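Local coordinates for CSP3 (Bacillus subtilis, PDB 5FIG), which probably stores Cu(I) in the bacterial cytosol, holding many of the ions and so protecting the cell against copper toxicity, at residues B[72-77]-B[97-102]. Numbering follows the deposited sequence.
Sequences DICEAC and FTCAEQ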
loop_
_atom_site.group_PDB
_atom_site.type_symbol
_atom_site.label_atom_id
_atom_site.label_comp_id
_atom_site.label_asym_id
_atom_site.label_seq_id
_atom_site.Cartn_x
_atom_site.Cartn_y
_atom_site.Cartn_z
ATOM N N ASP B 72 -4.707 -16.348 -5.189
ATOM C CA ASP B 72 -5.796 -16.195 -6.166
ATOM C C ASP B 72 -5.502 -15.123 -7.198
ATOM O O ASP B 72 -5.712 -15.332 -8.394
ATOM C CB ASP B 72 -7.115 -15.903 -5.473
ATOM C CG ASP B 72 -7.655 -17.089 -4.680
ATOM O OD1 ASP B 72 -7.282 -18.252 -4.907
ATOM O OD2 ASP B 72 -8.529 -16.872 -3.820
ATOM N N ILE B 73 -5.020 -13.961 -6.730
ATOM C CA ILE B 73 -4.712 -12.847 -7.617
ATOM C C ILE B 73 -3.494 -13.199 -8.498
ATOM O O ILE B 73 -3.524 -12.968 -9.724
ATOM C CB ILE B 73 -4.461 -11.558 -6.849
ATOM C CG1 ILE B 73 -5.793 -11.228 -6.154
ATOM C CG2 ILE B 73 -3.967 -10.458 -7.768
ATOM C CD1 ILE B 73 -5.747 -10.031 -5.277
ATOM N N CYS B 74 -2.486 -13.800 -7.894
ATOM C CA CYS B 74 -1.316 -14.258 -8.661
ATOM C C CYS B 74 -1.721 -15.264 -9.738
ATOM O O CYS B 74 -1.238 -15.147 -10.875
ATOM C CB CYS B 74 -0.253 -14.938 -7.762
ATOM S SG CYS B 74 0.697 -13.783 -6.787
ATOM N N GLU B 75 -2.574 -16.244 -9.399
ATOM C CA GLU B 75 -3.054 -17.262 -10.374
ATOM C C GLU B 75 -3.734 -16.530 -11.563
ATOM O O GLU B 75 -3.440 -16.759 -12.736
ATOM C CB GLU B 75 -3.982 -18.372 -9.673
ATOM C CG GLU B 75 -3.154 -19.416 -8.978
ATOM C CD GLU B 75 -3.977 -20.436 -8.220
ATOM O OE1 GLU B 75 -5.207 -20.440 -8.362
ATOM O OE2 GLU B 75 -3.382 -21.232 -7.453
ATOM N N ALA B 76 -4.605 -15.569 -11.271
ATOM C CA ALA B 76 -5.276 -14.797 -12.347
ATOM C C ALA B 76 -4.333 -13.936 -13.186
ATOM O O ALA B 76 -4.488 -13.829 -14.429
ATOM C CB ALA B 76 -6.373 -13.904 -11.776
ATOM N N CYS B 77 -3.399 -13.262 -12.521
ATOM C CA CYS B 77 -2.413 -12.443 -13.239
ATOM C C CYS B 77 -1.567 -13.301 -14.168
ATOM O O CYS B 77 -1.296 -12.949 -15.335
ATOM C CB CYS B 77 -1.549 -11.701 -12.251
ATOM S SG CYS B 77 -0.518 -10.456 -13.022
ATOM N N PHE B 97 2.907 -17.784 -11.004
ATOM C CA PHE B 97 2.535 -19.135 -10.646
ATOM C C PHE B 97 3.382 -19.670 -9.498
ATOM O O PHE B 97 2.887 -20.383 -8.640
ATOM C CB PHE B 97 2.544 -20.036 -11.865
ATOM C CG PHE B 97 1.478 -19.688 -12.886
ATOM C CD1 PHE B 97 0.140 -19.609 -12.536
ATOM C CD2 PHE B 97 1.823 -19.557 -14.243
ATOM C CE1 PHE B 97 -0.835 -19.337 -13.496
ATOM C CE2 PHE B 97 0.853 -19.269 -15.204
ATOM C CZ PHE B 97 -0.463 -19.149 -14.831
ATOM N N THR B 98 4.662 -19.312 -9.483
ATOM C CA THR B 98 5.508 -19.688 -8.380
ATOM C C THR B 98 5.021 -19.103 -7.080
ATOM O O THR B 98 5.038 -19.745 -6.045
ATOM C CB THR B 98 6.969 -19.262 -8.687
ATOM O OG1 THR B 98 7.414 -20.053 -9.783
ATOM C CG2 THR B 98 7.863 -19.464 -7.468
ATOM N N CYS B 99 4.685 -17.817 -7.132
ATOM C CA CYS B 99 4.205 -17.135 -5.966
ATOM C C CYS B 99 2.878 -17.760 -5.485
ATOM O O CYS B 99 2.736 -17.980 -4.297
ATOM C CB CYS B 99 4.058 -15.661 -6.257
ATOM S SG CYS B 99 3.629 -14.728 -4.793
ATOM N N ALA B 100 1.974 -18.074 -6.399
ATOM C CA ALA B 100 0.726 -18.698 -6.002
ATOM C C ALA B 100 0.910 -20.010 -5.279
ATOM O O ALA B 100 0.331 -20.216 -4.236
ATOM C CB ALA B 100 -0.168 -18.907 -7.205
ATOM N N GLU B 101 1.821 -20.853 -5.779
ATOM C CA GLU B 101 2.108 -22.065 -5.100
ATOM C C GLU B 101 2.724 -21.907 -3.719
ATOM O O GLU B 101 2.332 -22.557 -2.779
ATOM C CB GLU B 101 2.988 -22.921 -6.002
ATOM C CG GLU B 101 3.335 -24.265 -5.399
ATOM C CD GLU B 101 2.275 -25.353 -5.659
ATOM O OE1 GLU B 101 1.177 -25.169 -6.201
ATOM O OE2 GLU B 101 2.503 -26.451 -5.233
ATOM N N GLN B 102 3.647 -20.948 -3.564
ATOM C CA GLN B 102 4.216 -20.720 -2.260
ATOM C C GLN B 102 3.163 -20.173 -1.288
ATOM O O GLN B 102 3.168 -20.483 -0.093
ATOM C CB GLN B 102 5.387 -19.720 -2.365
ATOM C CG GLN B 102 6.654 -20.330 -2.977
ATOM C CD GLN B 102 7.481 -21.158 -1.996
ATOM O OE1 GLN B 102 7.313 -21.111 -0.790
ATOM N NE2 GLN B 102 8.258 -22.034 -2.519
#
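A100 turns its methyl group into the neighbouring helix, where C74 and E75 close on it from two directions. A100 CB lies 4.0 Å from C74 CB and, in one of the two conformers modelled for E75, 3.5 Å from E75 CG. On the inner side of this small patch the two thiols come together: C74 SG, set beside its backbone N (chi1 -75°), stands 3.7 Å from C99 SG. C99 takes the other rotamer, with SG anti to the backbone N (chi1 -174°), and this brings both thiols to the same side of the helix pair, the side covered by helix 6-27. At that separation the sulfurs are in van der Waals contact and no disulfide joins them. On the outer side the F97 ring, although its CB starts away from helix 63-81, swings back until CE1 is 3.7 Å from the carbonyl E75 O, an oblique approach; that carbonyl oxygen also accepts a hydrogen bond from T79 OG1. In the same conformer the E75 chain runs extended past A100, and its carboxylate forms a salt bridge with R104 one turn further along helix 89-107. R104 also pairs with D72, so one guanidinium then bridges two acids of helix 63-81. The segment axes approach to 8.0 Å, nearly antiparallel at 157°, consistent with the small A100 and C74 between them. Helix 6-27 brings C15 against both C74 and C99 and C12 against C99, while helix 36-57 adds C45 and C49 beside C74. The result is a thiol-lined core within an antiparallel four-helix bundle, metal-free here and consistent with the interior in which Csp proteins bind Cu(I).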